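Putative Lipoprotein (Shewanella oneidensis, PDB 3U24) is of unknown function but binds zinc and calcium ions and belongs to the DUF885 family, which is grouped with metallopeptidase-like proteins. Local coordinates at residues Tyr532-Arg535 with Glu536-Gln540; Asp545-Leu548 with Lys549-His552. All coordinates share one frame; numbering follows the deposited sequence.

Interaction 1 of 2, residues Tyr532-Arg535 with Glu536-Gln540; sequences YDFR and EEYKQ
Arg535 and Glu536, neighbours in sequence, run side by side, the guanidinium holding one carboxylate oxygen in a salt bridge. Followed outward, the arginine keeps CB and CG beside the peptide link to Glu536, as the bonding of adjacent residues requires, with CG anti to the backbone N. CD comes only loosely near Glu536 OE2, at 4.2 Å, and a bend at chi3 (82°) turns the guanidinium across to the carboxylate. There NE and NH2 grip one oxygen side-on: NE lies 3.0 Å and NH2 3.1 Å from Glu536 OE2, which sits in the guanidinium plane. The two planes are nevertheless 64° apart. Lys539 NZ stands over one guanidinium face, 3.6 Å from Arg535 NH2, and itself pairs with Glu536 OE2 at 3.5 Å, so one carboxylate oxygen probably offsets the closeness of two cationic groups. This salt-bridge network lies along helix 523-542, whose i to i+4 backbone bonds include Lys539 N to Arg535 O. Arg535 also reaches Tyr444 through NH1 and Glu451 through NH2, tying the helix to helix 435-451. A leucine at Arg535 would probably leave Glu536 OE2 without its two-nitrogen grip and deprive Glu451 of a charge partner. Tyr532 lies toward the opposite guanidinium face, and its CE1 is 3.7 Å from Glu536 CG. Elsewhere Phe534 and Tyr538 lie side by side, Phe534 CZ 3.9 Å from Tyr538 CD1.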
loop_
_atom_site.group_PDB
_atom_site.type_symbol
_atom_site.label_atom_id
_atom_site.label_comp_id
_atom_site.label_asym_id
_atom_site.label_seq_id
_atom_site.Cartn_x
_atom_site.Cartn_y
_atom_site.Cartn_z
ATOM N N TYR A 532 -18.340 5.661 -2.971
ATOM C CA TYR A 532 -19.551 5.458 -3.776
ATOM C C TYR A 532 -20.808 5.649 -2.935
ATOM O O TYR A 532 -21.711 6.365 -3.353
ATOM C CB TYR A 532 -19.579 4.061 -4.437
ATOM C CG TYR A 532 -20.544 3.968 -5.586
ATOM C CD1 TYR A 532 -21.894 3.669 -5.376
ATOM C CD2 TYR A 532 -20.119 4.188 -6.903
ATOM C CE1 TYR A 532 -22.793 3.579 -6.449
ATOM C CE2 TYR A 532 -21.014 4.136 -7.994
ATOM C CZ TYR A 532 -22.357 3.846 -7.760
ATOM O OH TYR A 532 -23.244 3.777 -8.835
ATOM N N ASP A 533 -20.885 5.019 -1.771
ATOM C CA ASP A 533 -22.062 5.215 -0.890
ATOM C C ASP A 533 -22.183 6.684 -0.437
ATOM O O ASP A 533 -23.255 7.225 -0.445
ATOM C CB ASP A 533 -22.027 4.314 0.339
ATOM C CG ASP A 533 -22.104 2.816 -0.012
ATOM O OD1 ASP A 533 -22.555 2.471 -1.155
ATOM O OD2 ASP A 533 -21.701 1.995 0.883
ATOM N N PHE A 534 -21.087 7.331 -0.067
ATOM C CA PHE A 534 -21.174 8.758 0.228
ATOM C C PHE A 534 -21.675 9.555 -0.972
ATOM O O PHE A 534 -22.486 10.434 -0.812
ATOM C CB PHE A 534 -19.841 9.335 0.712
ATOM C CG PHE A 534 -19.854 10.835 0.906
ATOM C CD1 PHE A 534 -20.908 11.457 1.580
ATOM C CD2 PHE A 534 -18.817 11.606 0.442
ATOM C CE1 PHE A 534 -20.923 12.824 1.758
ATOM C CE2 PHE A 534 -18.810 12.967 0.633
ATOM C CZ PHE A 534 -19.872 13.592 1.260
ATOM N N ARG A 535 -21.212 9.234 -2.172
ATOM C CA ARG A 535 -21.698 9.940 -3.333
ATOM C C ARG A 535 -23.205 9.790 -3.468
ATOM O O ARG A 535 -23.914 10.787 -3.665
ATOM C CB ARG A 535 -21.035 9.513 -4.610
ATOM C CG ARG A 535 -21.571 10.323 -5.763
ATOM C CD ARG A 535 -21.009 9.852 -7.065
ATOM N NE ARG A 535 -21.718 8.697 -7.573
ATOM C CZ ARG A 535 -21.442 8.103 -8.716
ATOM N NH1 ARG A 535 -20.418 8.511 -9.473
ATOM N NH2 ARG A 535 -22.193 7.094 -9.105
ATOM N N GLU A 536 -23.699 8.564 -3.360
ATOM C CA GLU A 536 -25.131 8.357 -3.553
ATOM C C GLU A 536 -25.923 9.065 -2.471
ATOM O O GLU A 536 -26.987 9.561 -2.733
ATOM C CB GLU A 536 -25.483 6.882 -3.631
ATOM C CG GLU A 536 -24.887 6.141 -4.843
ATOM C CD GLU A 536 -25.227 6.776 -6.207
ATOM O OE1 GLU A 536 -26.411 6.767 -6.608
ATOM O OE2 GLU A 536 -24.291 7.276 -6.888
ATOM N N GLU A 537 -25.389 9.111 -1.256
ATOM C CA GLU A 537 -25.989 9.860 -0.143
ATOM C C GLU A 537 -26.041 11.369 -0.414
ATOM O O GLU A 537 -26.998 12.048 -0.078
ATOM C CB GLU A 537 -25.188 9.588 1.136
ATOM C CG GLU A 537 -25.585 10.457 2.315
ATOM C CD GLU A 537 -24.774 10.174 3.564
ATOM O OE1 GLU A 537 -23.626 9.710 3.475
ATOM O OE2 GLU A 537 -25.289 10.441 4.664
ATOM N N TYR A 538 -25.003 11.883 -1.041
ATOM C CA TYR A 538 -24.949 13.286 -1.376
ATOM C C TYR A 538 -25.896 13.628 -2.532
ATOM O O TYR A 538 -26.502 14.707 -2.536
ATOM C CB TYR A 538 -23.535 13.639 -1.749
ATOM C CG TYR A 538 -23.162 15.076 -1.632
ATOM C CD1 TYR A 538 -22.775 15.593 -0.423
ATOM C CD2 TYR A 538 -23.095 15.894 -2.748
ATOM C CE1 TYR A 538 -22.385 16.903 -0.305
ATOM C CE2 TYR A 538 -22.687 17.204 -2.645
ATOM C CZ TYR A 538 -22.335 17.689 -1.413
ATOM O OH TYR A 538 -21.925 18.974 -1.262
ATOM N N LYS A 539 -26.013 12.729 -3.511
ATOM C CA LYS A 539 -27.021 12.870 -4.572
ATOM C C LYS A 539 -28.426 13.019 -3.975
ATOM O O LYS A 539 -29.190 13.912 -4.374
ATOM C CB LYS A 539 -27.013 11.665 -5.507
ATOM C CG LYS A 539 -26.305 11.872 -6.833
ATOM C CD LYS A 539 -25.749 10.543 -7.376
ATOM C CE LYS A 539 -25.813 10.444 -8.899
ATOM N NZ LYS A 539 -24.732 9.611 -9.469
ATOM N N GLN A 540 -28.744 12.143 -3.021
ATOM C CA GLN A 540 -30.019 12.188 -2.290
ATOM C C GLN A 540 -30.273 13.520 -1.603
ATOM O O GLN A 540 -31.381 14.027 -1.633
ATOM C CB GLN A 540 -30.075 11.104 -1.212
ATOM C CG GLN A 540 -30.633 9.771 -1.672
ATOM C CD GLN A 540 -32.123 9.640 -1.437
ATOM O OE1 GLN A 540 -32.815 10.619 -1.122
ATOM N NE2 GLN A 540 -32.627 8.415 -1.571
HETATM O O HOH W 1 -26.332 5.210 -8.869
#

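Interaction 2 of 2, residues Asp545-Leu548 with Lys549-His552; sequences DFDL and KAFH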
loop_
_atom_site.group_PDB
_atom_site.type_symbol
_atom_site.label_atom_id
_atom_site.label_comp_id
_atom_site.label_asym_id
_atom_site.label_seq_id
_atom_site.Cartn_x
_atom_site.Cartn_y
_atom_site.Cartn_z
ATOM N N ASP A 545 -30.068 19.712 -7.577
ATOM C CA ASP A 545 -28.868 20.557 -7.494
ATOM C C ASP A 545 -27.528 19.772 -7.361
ATOM O O ASP A 545 -26.467 20.370 -7.097
ATOM C CB ASP A 545 -29.011 21.521 -6.304
ATOM C CG ASP A 545 -30.117 22.590 -6.517
ATOM O OD1 ASP A 545 -31.174 22.301 -7.148
ATOM O OD2 ASP A 545 -29.914 23.728 -6.038
ATOM N N PHE A 546 -27.572 18.451 -7.520
ATOM C CA PHE A 546 -26.338 17.639 -7.487
ATOM C C PHE A 546 -25.504 17.935 -8.719
ATOM O O PHE A 546 -25.978 17.792 -9.846
ATOM C CB PHE A 546 -26.621 16.127 -7.452
ATOM C CG PHE A 546 -25.368 15.286 -7.527
ATOM C CD1 PHE A 546 -24.527 15.183 -6.424
ATOM C CD2 PHE A 546 -25.016 14.646 -8.705
ATOM C CE1 PHE A 546 -23.373 14.432 -6.485
ATOM C CE2 PHE A 546 -23.875 13.880 -8.777
ATOM C CZ PHE A 546 -23.045 13.771 -7.667
ATOM N N ASP A 547 -24.270 18.360 -8.513
ATOM C CA ASP A 547 -23.366 18.494 -9.630
ATOM C C ASP A 547 -22.165 17.536 -9.462
ATOM O O ASP A 547 -21.344 17.721 -8.562
ATOM C CB ASP A 547 -22.876 19.931 -9.786
ATOM C CG ASP A 547 -21.944 20.068 -10.988
ATOM O OD1 ASP A 547 -22.419 19.999 -12.146
ATOM O OD2 ASP A 547 -20.727 20.172 -10.796
ATOM N N LEU A 548 -22.058 16.546 -10.337
ATOM C CA LEU A 548 -20.965 15.577 -10.239
ATOM C C LEU A 548 -19.560 16.206 -10.141
ATOM O O LEU A 548 -18.757 15.842 -9.256
ATOM C CB LEU A 548 -21.012 14.537 -11.385
ATOM C CG LEU A 548 -20.036 13.363 -11.222
ATOM C CD1 LEU A 548 -20.380 12.595 -9.952
ATOM C CD2 LEU A 548 -20.032 12.446 -12.449
ATOM N N LYS A 549 -19.265 17.154 -11.018
ATOM C CA LYS A 549 -17.951 17.792 -11.026
ATOM C C LYS A 549 -17.626 18.524 -9.714
ATOM O O LYS A 549 -16.505 18.420 -9.197
ATOM C CB LYS A 549 -17.869 18.741 -12.206
ATOM C CG LYS A 549 -16.527 19.407 -12.436
ATOM C CD LYS A 549 -16.656 20.369 -13.595
ATOM C CE LYS A 549 -15.329 20.679 -14.234
ATOM N NZ LYS A 549 -15.592 21.496 -15.459
ATOM N N ALA A 550 -18.607 19.248 -9.178
ATOM C CA ALA A 550 -18.446 19.982 -7.902
ATOM C C ALA A 550 -18.289 18.989 -6.775
ATOM O O ALA A 550 -17.559 19.223 -5.842
ATOM C CB ALA A 550 -19.658 20.924 -7.608
ATOM N N PHE A 551 -18.987 17.870 -6.851
ATOM C CA PHE A 551 -18.793 16.841 -5.832
ATOM C C PHE A 551 -17.343 16.355 -5.818
ATOM O O PHE A 551 -16.681 16.332 -4.780
ATOM C CB PHE A 551 -19.761 15.674 -6.025
ATOM C CG PHE A 551 -19.474 14.505 -5.111
ATOM C CD1 PHE A 551 -19.899 14.522 -3.808
ATOM C CD2 PHE A 551 -18.780 13.405 -5.567
ATOM C CE1 PHE A 551 -19.641 13.453 -2.972
ATOM C CE2 PHE A 551 -18.512 12.333 -4.742
ATOM C CZ PHE A 551 -18.960 12.368 -3.442
ATOM N N HIS A 552 -16.848 16.017 -6.996
ATOM C CA HIS A 552 -15.498 15.491 -7.142
ATOM C C HIS A 552 -14.472 16.447 -6.648
ATOM O O HIS A 552 -13.571 16.058 -5.908
ATOM C CB HIS A 552 -15.197 15.092 -8.592
ATOM C CG HIS A 552 -15.885 13.812 -9.044
ATOM N ND1 HIS A 552 -16.167 13.561 -10.347
ATOM C CD2 HIS A 552 -16.352 12.704 -8.317
ATOM C CE1 HIS A 552 -16.805 12.361 -10.448
ATOM N NE2 HIS A 552 -16.906 11.830 -9.208
#
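The His552 imidazole carries the backbone carbonyl of Leu548 over one face, with Leu548 O 3.4 Å above the ring plane and displaced toward the rim. Leu548 also brings its branched end to the ring: CG is 3.5 Å from His552 CE1, and CD1 lies close to both CE1 and NE2. The rings of His552 and Trp441 meet edge-to-face. Both imidazole nitrogens have partners beyond the turn, ND1 bonding to the carbonyl of Ile339 and NE2 to the hydroxyl of Tyr444, which together would fix the ring's rotation. The Phe546 and Phe551 side chains meet at a slant, Phe546 CE1 packing 3.8 Å from Phe551 CB.

At the start of the helix, the Asp547 carboxylate folds back over the first turn. Its CG is anti to the backbone N (chi1 -179°), which puts OD2 2.8 Å from Ala550 N. The bond is moderately bent, with an N-H...O angle of 152°, and the donor approaches the anti side of OD2, 24° out of the carboxylate plane. The same oxygen lies 3.4 Å from Ala550 CB. Asp547 contributes its main chain too, for Phe551 N donates to Asp547 O at 2.9 Å, and His552 N follows with a bond to Leu548 O. An aspartate whose side chain accepts from the amide three residues ahead is the classic N-cap, and here it opens helix 548-555.

Interactions 1 and 2 follow in series along the chain, their centres about 11 Å apart, and are joined by packing between helix 523-542 and the start of helix 548-555. Phe551 is the main meeting point: its CE1 lies 3.7 Å from Phe534 CE2, its CD1 3.6 Å from Tyr538 CD2, and its CZ 3.7 Å from Arg535 CA. Phe546 extends the interface, with CD2 3.6 Å from Lys539 CG. Tyr444 of helix 435-451 bonds to both Arg535 and His552, giving the two contacts a shared polar partner. Interaction 2 is away from the known metal sites, whereas the Phe534 side chain in interaction 1 is about 13 Å from a bound zinc ion.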